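Long-range contacts in glutamate receptor IIB (Drosophila melanogaster, PDB 4WXJ), which is probably a glutamate-gated ion channel subunit of the muscle postsynaptic membrane, represented here by its ligand-binding domain with glutamate bound: residues S23-P28 and R38-A43; C54-N59 and S238-G243; I86-Q91 and A229-A234. All coordinates share one frame; numbering follows the deposited sequence.

Interaction 1: S23-P28 and R38-A43; sequences SWREEP and RFEGYA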
loop_
_atom_site.group_PDB
_atom_site.type_symbol
_atom_site.label_atom_id
_atom_site.label_comp_id
_atom_site.label_asym_id
_atom_site.label_seq_id
_atom_site.Cartn_x
_atom_site.Cartn_y
_atom_site.Cartn_z
ATOM N N SER A 23 -6.958 -4.393 -10.335
ATOM C CA SER A 23 -7.712 -5.635 -10.219
ATOM C C SER A 23 -8.234 -6.102 -11.572
ATOM O O SER A 23 -8.243 -5.348 -12.546
ATOM C CB SER A 23 -8.878 -5.465 -9.245
ATOM O OG SER A 23 -9.780 -4.474 -9.699
ATOM N N TRP A 24 -8.675 -7.353 -11.615
ATOM C CA TRP A 24 -9.192 -7.943 -12.840
ATOM C C TRP A 24 -10.606 -7.456 -13.118
ATOM O O TRP A 24 -11.491 -7.577 -12.271
ATOM C CB TRP A 24 -9.167 -9.468 -12.747
ATOM C CG TRP A 24 -7.786 -10.033 -12.671
ATOM C CD1 TRP A 24 -7.035 -10.214 -11.547
ATOM C CD2 TRP A 24 -6.985 -10.488 -13.767
ATOM N NE1 TRP A 24 -5.815 -10.756 -11.875
ATOM C CE2 TRP A 24 -5.760 -10.933 -13.232
ATOM C CE3 TRP A 24 -7.185 -10.563 -15.149
ATOM C CZ2 TRP A 24 -4.740 -11.446 -14.030
ATOM C CZ3 TRP A 24 -6.171 -11.072 -15.939
ATOM C CH2 TRP A 24 -4.965 -11.508 -15.378
ATOM N N ARG A 25 -10.810 -6.898 -14.305
ATOM C CA ARG A 25 -12.135 -6.454 -14.712
ATOM C C ARG A 25 -13.082 -7.636 -14.850
ATOM O O ARG A 25 -12.701 -8.700 -15.339
ATOM C CB ARG A 25 -12.071 -5.692 -16.035
ATOM C CG ARG A 25 -11.566 -4.269 -15.909
ATOM C CD ARG A 25 -11.515 -3.592 -17.266
ATOM N NE ARG A 25 -12.841 -3.435 -17.859
ATOM C CZ ARG A 25 -13.063 -3.073 -19.120
ATOM N NH1 ARG A 25 -12.046 -2.830 -19.938
ATOM N NH2 ARG A 25 -14.305 -2.957 -19.565
ATOM N N GLU A 26 -14.315 -7.440 -14.398
ATOM C CA GLU A 26 -15.382 -8.400 -14.633
ATOM C C GLU A 26 -15.663 -8.479 -16.132
ATOM O O GLU A 26 -15.885 -7.455 -16.781
ATOM C CB GLU A 26 -16.635 -7.992 -13.852
ATOM C CG GLU A 26 -17.954 -8.595 -14.335
ATOM C CD GLU A 26 -19.159 -7.835 -13.803
ATOM O OE1 GLU A 26 -20.064 -7.502 -14.604
ATOM O OE2 GLU A 26 -19.200 -7.567 -12.581
ATOM N N GLU A 27 -15.649 -9.694 -16.674
ATOM C CA GLU A 27 -15.921 -9.904 -18.093
ATOM C C GLU A 27 -17.284 -10.577 -18.276
ATOM O O GLU A 27 -17.580 -11.561 -17.596
ATOM C CB GLU A 27 -14.814 -10.744 -18.737
ATOM C CG GLU A 27 -14.445 -12.011 -17.982
ATOM C CD GLU A 27 -13.279 -12.745 -18.620
ATOM O OE1 GLU A 27 -12.844 -12.334 -19.717
ATOM O OE2 GLU A 27 -12.795 -13.729 -18.022
ATOM N N PRO A 28 -18.129 -10.037 -19.178
ATOM C CA PRO A 28 -19.449 -10.639 -19.413
ATOM C C PRO A 28 -19.382 -12.107 -19.828
ATOM O O PRO A 28 -18.784 -12.417 -20.860
ATOM C CB PRO A 28 -20.029 -9.786 -20.546
ATOM C CG PRO A 28 -19.336 -8.485 -20.434
ATOM C CD PRO A 28 -17.952 -8.799 -19.958
ATOM N N ARG A 38 -7.596 -5.856 -19.595
ATOM C CA ARG A 38 -8.058 -6.822 -18.598
ATOM C C ARG A 38 -8.230 -6.212 -17.209
ATOM O O ARG A 38 -8.894 -6.790 -16.345
ATOM C CB ARG A 38 -7.081 -7.994 -18.497
ATOM C CG ARG A 38 -7.073 -8.920 -19.694
ATOM C CD ARG A 38 -5.908 -9.890 -19.608
ATOM N NE ARG A 38 -4.624 -9.204 -19.721
ATOM C CZ ARG A 38 -3.442 -9.776 -19.510
ATOM N NH1 ARG A 38 -3.369 -11.054 -19.163
ATOM N NH2 ARG A 38 -2.331 -9.065 -19.640
ATOM N N PHE A 39 -7.627 -5.044 -16.998
ATOM C CA PHE A 39 -7.466 -4.496 -15.654
ATOM C C PHE A 39 -8.123 -3.135 -15.462
ATOM O O PHE A 39 -8.408 -2.424 -16.427
ATOM C CB PHE A 39 -5.979 -4.383 -15.325
ATOM C CG PHE A 39 -5.194 -5.616 -15.655
ATOM C CD1 PHE A 39 -5.391 -6.787 -14.945
ATOM C CD2 PHE A 39 -4.245 -5.600 -16.664
ATOM C CE1 PHE A 39 -4.664 -7.923 -15.238
ATOM C CE2 PHE A 39 -3.514 -6.733 -16.964
ATOM C CZ PHE A 39 -3.723 -7.895 -16.249
ATOM N N GLU A 40 -8.348 -2.786 -14.199
ATOM C CA GLU A 40 -8.919 -1.496 -13.831
ATOM C C GLU A 40 -8.434 -1.089 -12.445
ATOM O O GLU A 40 -7.913 -1.915 -11.694
ATOM C CB GLU A 40 -10.446 -1.551 -13.860
ATOM C CG GLU A 40 -11.056 -2.471 -12.810
ATOM C CD GLU A 40 -12.568 -2.531 -12.898
ATOM O OE1 GLU A 40 -13.147 -1.808 -13.736
ATOM O OE2 GLU A 40 -13.179 -3.301 -12.129
ATOM N N GLY A 41 -8.612 0.185 -12.113
ATOM C CA GLY A 41 -8.243 0.695 -10.805
ATOM C C GLY A 41 -7.501 2.012 -10.877
ATOM O O GLY A 41 -7.159 2.491 -11.960
ATOM N N TYR A 42 -7.264 2.594 -9.706
ATOM C CA TYR A 42 -6.555 3.864 -9.580
ATOM C C TYR A 42 -5.228 3.851 -10.329
ATOM O O TYR A 42 -4.916 4.783 -11.071
ATOM C CB TYR A 42 -6.312 4.181 -8.100
ATOM C CG TYR A 42 -5.516 5.443 -7.862
ATOM C CD1 TYR A 42 -4.129 5.437 -7.938
ATOM C CD2 TYR A 42 -6.150 6.637 -7.554
ATOM C CE1 TYR A 42 -3.399 6.585 -7.726
ATOM C CE2 TYR A 42 -5.426 7.791 -7.334
ATOM C CZ TYR A 42 -4.051 7.760 -7.424
ATOM O OH TYR A 42 -3.326 8.906 -7.208
ATOM N N ALA A 43 -4.447 2.794 -10.126
ATOM C CA ALA A 43 -3.120 2.701 -10.720
ATOM C C ALA A 43 -3.211 2.534 -12.232
ATOM O O ALA A 43 -2.338 2.997 -12.964
ATOM C CB ALA A 43 -2.345 1.552 -10.106
HETATM O O HOH W 1 -9.245 -2.054 -8.742
HETATM O O HOH W 2 -11.917 -5.382 -10.844
HETATM O O HOH W 3 -10.438 -9.030 -16.809
HETATM O O HOH W 4 -14.973 -3.266 -16.100
#
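A two-stranded antiparallel hairpin in the ligand-binding domain pairs strand 23-24 with strand 39-40. Ser23 and Glu40 form a hydrogen-bonded pair: Ser23 N donates to Glu40 O, and Glu40 N returns a bond to Ser23 O at 3.1 Å, both nearly along the C=O axis. Trp24 and Phe39 are a non-hydrogen-bonded pair, after which Arg25 N makes the straightest bond, 2.8 Å to Arg38 O at 166°. The rings lie alongside each other in a T-shaped stack, planes at 63°: the edge of Phe39 meets the face of Trp24, CE1 lying over that face toward the rim, 3.6 Å from Trp24 CZ3. Arg38 CB covers one face of the phenyl ring, and Gly35 O holds Arg38 NE. OG of Ser23 takes the crowded position between backbone N and carbonyl carbon (chi1 61°), which a small hydroxyl can fill, accepting a hydrogen bond from one water and donating one to a second that also bonds Trp24 O and Glu40 OE2. Arg25 crosses Glu40 at about a right angle, CG 3.6 Å from Glu40 CB, and its guanidinium makes a cation-pi contact with Tyr33. Alternating hydrogen-bonded and non-hydrogen-bonded pairs mark antiparallel strands, here a hairpin with a long connecting loop.

Interaction 2: C54-N59 and S238-G243; sequences CKFDFN and SNLSVG
Cys54, with Asn239 and Leu240 opposite it, carries most of this contact, in which the chain leaving helix 42-54 meets the side of helix 237-250. The cysteine side chain points at the helix, SG anti to its own carbonyl carbon (chi1 -56°), and the sulfur settles 3.2 Å from Asn239 O and 4.0 Å from Gly243 CA. Glycine suits that position, since a beta carbon there would collide with the sulfur; a thiol, slim and only mildly polar, can lie close against a helix backbone. Asn239 has CG anti to its backbone N (chi1 176°), which lays the amide alongside the cysteine: OD1 is 3.4 Å from Cys54 CB, and ND2 lies 3.9 Å from SG. An alanine at Asn239 would remove this amide and would probably loosen the cover over Cys54 CB. Leu240 turns its CD2 methyl toward the first segment, meeting Phe56 CE2 at 3.9 Å, the two side chains crossing at about a right angle. The phenyl ring also packs on Tyr11 and Ala51, and Leu240 on Thr110, both groups being buried. Lys55, with positive phi, is the first residue to leave helical angles before strand 57-62. The contact thus joins the end of helix 42-54, and the chain after it, to the late helix 237-250 within the periplasmic-binding-protein-like fold of the ligand-binding domain.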
loop_
_atom_site.group_PDB
_atom_site.type_symbol
_atom_site.label_atom_id
_atom_site.label_comp_id
_atom_site.label_asym_id
_atom_site.label_seq_id
_atom_site.Cartn_x
_atom_site.Cartn_y
_atom_site.Cartn_z
ATOM N N CYS A 54 3.280 11.648 -20.718
ATOM C CA CYS A 54 4.716 11.464 -20.907
ATOM C C CYS A 54 5.045 10.780 -22.233
ATOM O O CYS A 54 6.214 10.652 -22.597
ATOM C CB CYS A 54 5.293 10.649 -19.748
ATOM S SG CYS A 54 4.962 11.351 -18.116
ATOM N N LYS A 55 4.009 10.340 -22.941
ATOM C CA LYS A 55 4.158 9.690 -24.243
ATOM C C LYS A 55 5.018 8.431 -24.171
ATOM O O LYS A 55 6.214 8.458 -24.462
ATOM C CB LYS A 55 4.746 10.667 -25.267
ATOM C CG LYS A 55 3.894 11.908 -25.507
ATOM C CD LYS A 55 2.468 11.544 -25.903
ATOM C CE LYS A 55 1.627 12.774 -26.187
ATOM N NZ LYS A 55 0.181 12.428 -26.291
ATOM N N PHE A 56 4.388 7.328 -23.776
ATOM C CA PHE A 56 5.024 6.019 -23.798
ATOM C C PHE A 56 3.955 4.936 -23.876
ATOM O O PHE A 56 2.819 5.148 -23.450
ATOM C CB PHE A 56 5.912 5.810 -22.561
ATOM C CG PHE A 56 5.166 5.845 -21.249
ATOM C CD1 PHE A 56 4.425 4.755 -20.821
ATOM C CD2 PHE A 56 5.229 6.964 -20.434
ATOM C CE1 PHE A 56 3.747 4.787 -19.615
ATOM C CE2 PHE A 56 4.554 7.001 -19.225
ATOM C CZ PHE A 56 3.813 5.911 -18.816
ATOM N N ASP A 57 4.317 3.786 -24.436
ATOM C CA ASP A 57 3.459 2.610 -24.386
ATOM C C ASP A 57 3.809 1.812 -23.141
ATOM O O ASP A 57 4.864 2.023 -22.543
ATOM C CB ASP A 57 3.616 1.752 -25.643
ATOM C CG ASP A 57 2.754 2.239 -26.788
ATOM O OD1 ASP A 57 1.608 1.757 -26.914
ATOM O OD2 ASP A 57 3.218 3.105 -27.558
ATOM N N PHE A 58 2.926 0.904 -22.742
ATOM C CA PHE A 58 3.155 0.130 -21.531
ATOM C C PHE A 58 2.395 -1.187 -21.534
ATOM O O PHE A 58 1.388 -1.339 -22.224
ATOM C CB PHE A 58 2.758 0.946 -20.298
ATOM C CG PHE A 58 1.311 1.341 -20.278
ATOM C CD1 PHE A 58 0.360 0.510 -19.708
ATOM C CD2 PHE A 58 0.899 2.539 -20.837
ATOM C CE1 PHE A 58 -0.974 0.871 -19.694
ATOM C CE2 PHE A 58 -0.433 2.905 -20.824
ATOM C CZ PHE A 58 -1.372 2.069 -20.252
ATOM N N ASN A 59 2.898 -2.130 -20.746
ATOM C CA ASN A 59 2.263 -3.425 -20.570
ATOM C C ASN A 59 2.210 -3.791 -19.092
ATOM O O ASN A 59 3.243 -3.872 -18.429
ATOM C CB ASN A 59 3.019 -4.496 -21.357
ATOM C CG ASN A 59 2.419 -5.876 -21.187
ATOM O OD1 ASN A 59 1.204 -6.027 -21.056
ATOM N ND2 ASN A 59 3.273 -6.894 -21.182
ATOM N N SER A 238 12.625 11.362 -14.151
ATOM C CA SER A 238 12.230 12.766 -14.166
ATOM C C SER A 238 11.022 12.981 -15.065
ATOM O O SER A 238 10.127 13.762 -14.745
ATOM C CB SER A 238 13.390 13.645 -14.635
ATOM O OG SER A 238 14.489 13.559 -13.744
ATOM N N ASN A 239 11.006 12.285 -16.196
ATOM C CA ASN A 239 9.893 12.375 -17.129
ATOM C C ASN A 239 8.587 11.946 -16.462
ATOM O O ASN A 239 7.547 12.573 -16.656
ATOM C CB ASN A 239 10.176 11.524 -18.368
ATOM C CG ASN A 239 9.013 11.493 -19.339
ATOM O OD1 ASN A 239 8.689 10.446 -19.897
ATOM N ND2 ASN A 239 8.376 12.642 -19.545
ATOM N N LEU A 240 8.648 10.887 -15.662
ATOM C CA LEU A 240 7.476 10.425 -14.924
ATOM C C LEU A 240 7.091 11.407 -13.817
ATOM O O LEU A 240 5.908 11.662 -13.586
ATOM C CB LEU A 240 7.731 9.040 -14.324
ATOM C CG LEU A 240 7.658 7.845 -15.280
ATOM C CD1 LEU A 240 8.156 6.583 -14.592
ATOM C CD2 LEU A 240 6.239 7.638 -15.789
ATOM N N SER A 241 8.093 11.959 -13.138
ATOM C CA SER A 241 7.851 12.864 -12.019
ATOM C C SER A 241 7.197 14.169 -12.468
ATOM O O SER A 241 6.271 14.660 -11.820
ATOM C CB SER A 241 9.158 13.165 -11.286
ATOM O OG SER A 241 9.630 12.020 -10.600
ATOM N N VAL A 242 7.685 14.733 -13.568
ATOM C CA VAL A 242 7.121 15.969 -14.101
ATOM C C VAL A 242 5.671 15.735 -14.516
ATOM O O VAL A 242 4.820 16.611 -14.356
ATOM C CB VAL A 242 7.939 16.496 -15.302
ATOM C CG1 VAL A 242 7.228 17.662 -15.980
ATOM C CG2 VAL A 242 9.327 16.927 -14.848
ATOM N N GLY A 243 5.398 14.546 -15.042
ATOM C CA GLY A 243 4.050 14.164 -15.424
ATOM C C GLY A 243 3.105 14.084 -14.238
ATOM O O GLY A 243 1.982 14.587 -14.296
#

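Interaction 3: I86-Q91 and A229-A234; sequences IDNNAQ and AVPLNA
The loop that leads from helix 80-86 into strand 92-93 passes beside the last part of the long strand 214-230 and the turn after it, in the periplasmic-binding-protein-like fold of this ligand-binding domain. Ile86 closes the helix and packs on Val107. Asp87 is the first residue to leave helical angles, and its carboxylate reaches back to a salt bridge with Arg83. Asn88 follows with positive phi (56°), a conformation that asparagine tolerates better than most residues. Its CG stands anti to the carbonyl carbon, and its side chain crosses the Pro231 ring obliquely, the amide end near CB and CG at van der Waals distance. At Ala90 the small side chain is buried against Thr12 and Ala14 of strand 10-15, while its carbonyl oxygen lies 4.0 Å from Pro231 CG. Gln91 has the largest share of the first segment's buried surface, yet its side chain starts off away from the 229-234 segment: OE1 accepts a hydrogen bond from Thr12 N, so the amide serves the neighbouring strand and the backbone makes the contact. Proline suits the facing position because its rigid ring presents an apolar surface, it has no N-H to satisfy, and it opens the type II turn that runs to Ala234. Gln91 O approaches Val230 CG1 at 3.6 Å and comes closest to the proline ring, 3.2 Å from Pro231 CD.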
loop_
_atom_site.group_PDB
_atom_site.type_symbol
_atom_site.label_atom_id
_atom_site.label_comp_id
_atom_site.label_asym_id
_atom_site.label_seq_id
_atom_site.Cartn_x
_atom_site.Cartn_y
_atom_site.Cartn_z
ATOM N N ILE A 86 14.542 -4.630 -9.562
ATOM C CA ILE A 86 15.956 -4.908 -9.331
ATOM C C ILE A 86 16.516 -5.793 -10.444
ATOM O O ILE A 86 17.629 -5.574 -10.921
ATOM C CB ILE A 86 16.180 -5.589 -7.963
ATOM C CG1 ILE A 86 15.836 -4.618 -6.831
ATOM C CG2 ILE A 86 17.632 -6.052 -7.812
ATOM C CD1 ILE A 86 15.731 -5.270 -5.465
ATOM N N ASP A 87 15.735 -6.788 -10.852
ATOM C CA ASP A 87 16.139 -7.701 -11.918
ATOM C C ASP A 87 15.825 -7.138 -13.306
ATOM O O ASP A 87 15.985 -7.829 -14.313
ATOM C CB ASP A 87 15.453 -9.058 -11.740
ATOM C CG ASP A 87 15.810 -9.725 -10.423
ATOM O OD1 ASP A 87 16.798 -9.300 -9.785
ATOM O OD2 ASP A 87 15.108 -10.682 -10.029
ATOM N N ASN A 88 15.372 -5.888 -13.350
ATOM C CA ASN A 88 15.072 -5.201 -14.607
ATOM C C ASN A 88 14.065 -5.941 -15.494
ATOM O O ASN A 88 14.007 -5.707 -16.702
ATOM C CB ASN A 88 16.366 -4.954 -15.392
ATOM C CG ASN A 88 17.275 -3.950 -14.711
ATOM O OD1 ASN A 88 18.184 -4.320 -13.967
ATOM N ND2 ASN A 88 17.029 -2.669 -14.960
ATOM N N ASN A 89 13.274 -6.827 -14.897
ATOM C CA ASN A 89 12.181 -7.473 -15.617
ATOM C C ASN A 89 11.028 -6.500 -15.845
ATOM O O ASN A 89 10.135 -6.753 -16.656
ATOM C CB ASN A 89 11.681 -8.701 -14.855
ATOM C CG ASN A 89 12.691 -9.832 -14.842
ATOM O OD1 ASN A 89 13.637 -9.844 -15.630
ATOM N ND2 ASN A 89 12.489 -10.795 -13.952
ATOM N N ALA A 90 11.055 -5.389 -15.114
ATOM C CA ALA A 90 10.074 -4.326 -15.274
ATOM C C ALA A 90 10.768 -2.977 -15.157
ATOM O O ALA A 90 11.783 -2.851 -14.471
ATOM C CB ALA A 90 8.969 -4.454 -14.241
ATOM N N GLN A 91 10.218 -1.976 -15.837
ATOM C CA GLN A 91 10.792 -0.635 -15.845
ATOM C C GLN A 91 10.025 0.294 -14.905
ATOM O O GLN A 91 10.542 1.327 -14.478
ATOM C CB GLN A 91 10.792 -0.064 -17.266
ATOM C CG GLN A 91 11.701 -0.806 -18.240
ATOM C CD GLN A 91 11.185 -2.190 -18.596
ATOM O OE1 GLN A 91 10.018 -2.357 -18.955
ATOM N NE2 GLN A 91 12.053 -3.191 -18.492
ATOM N N ALA A 229 7.811 3.250 -8.489
ATOM C CA ALA A 229 9.156 2.702 -8.377
ATOM C C ALA A 229 9.760 2.473 -9.759
ATOM O O ALA A 229 9.090 1.968 -10.662
ATOM C CB ALA A 229 9.133 1.405 -7.585
ATOM N N VAL A 230 11.023 2.858 -9.914
ATOM C CA VAL A 230 11.770 2.609 -11.141
ATOM C C VAL A 230 13.187 2.165 -10.790
ATOM O O VAL A 230 13.654 2.415 -9.678
ATOM C CB VAL A 230 11.826 3.860 -12.045
ATOM C CG1 VAL A 230 10.422 4.298 -12.440
ATOM C CG2 VAL A 230 12.569 5.000 -11.349
ATOM N N PRO A 231 13.880 1.505 -11.733
ATOM C CA PRO A 231 15.260 1.088 -11.464
ATOM C C PRO A 231 16.154 2.278 -11.137
ATOM O O PRO A 231 15.912 3.374 -11.642
ATOM C CB PRO A 231 15.692 0.419 -12.773
ATOM C CG PRO A 231 14.422 0.030 -13.444
ATOM C CD PRO A 231 13.431 1.085 -13.072
ATOM N N LEU A 232 17.160 2.064 -10.294
ATOM C CA LEU A 232 18.064 3.133 -9.884
ATOM C C LEU A 232 18.671 3.850 -11.085
ATOM O O LEU A 232 19.177 3.216 -12.011
ATOM C CB LEU A 232 19.175 2.578 -8.988
ATOM C CG LEU A 232 18.773 2.324 -7.534
ATOM C CD1 LEU A 232 19.789 1.435 -6.839
ATOM C CD2 LEU A 232 18.612 3.641 -6.778
ATOM N N ASN A 233 18.595 5.178 -11.059
ATOM C CA ASN A 233 19.170 6.022 -12.100
ATOM C C ASN A 233 18.555 5.775 -13.475
ATOM O O ASN A 233 19.238 5.868 -14.495
ATOM C CB ASN A 233 20.686 5.816 -12.159
ATOM C CG ASN A 233 21.349 6.016 -10.811
ATOM O OD1 ASN A 233 21.060 6.982 -10.104
ATOM N ND2 ASN A 233 22.234 5.098 -10.442
ATOM N N ALA A 234 17.264 5.462 -13.499
ATOM C CA ALA A 234 16.535 5.336 -14.756
ATOM C C ALA A 234 16.377 6.712 -15.393
ATOM O O ALA A 234 16.118 7.698 -14.703
ATOM C CB ALA A 234 15.180 4.690 -14.529
#

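Overall arrangement
Along the chain, interaction 1 closes before the others open, and interaction 3 is nested inside the loop that interaction 2 closes. The hairpin of interaction 1 leads into helix 42-54, and interaction 2 lies at the junction of that helix and strand 57-62; their centres are about 21 Å apart, their nearest atoms about 5 Å. Interaction 3 is about 25 Å from interaction 1 between centres, but only about 14 Å from interaction 2, which it touches through Val230 CG1 and Leu240 CD1; strand 214-230 is followed, after a loop, by helix 237-250. Interactions 2 and 3 thus bring late chain beside early chain within the one ligand-binding domain, in which glutamate is bound.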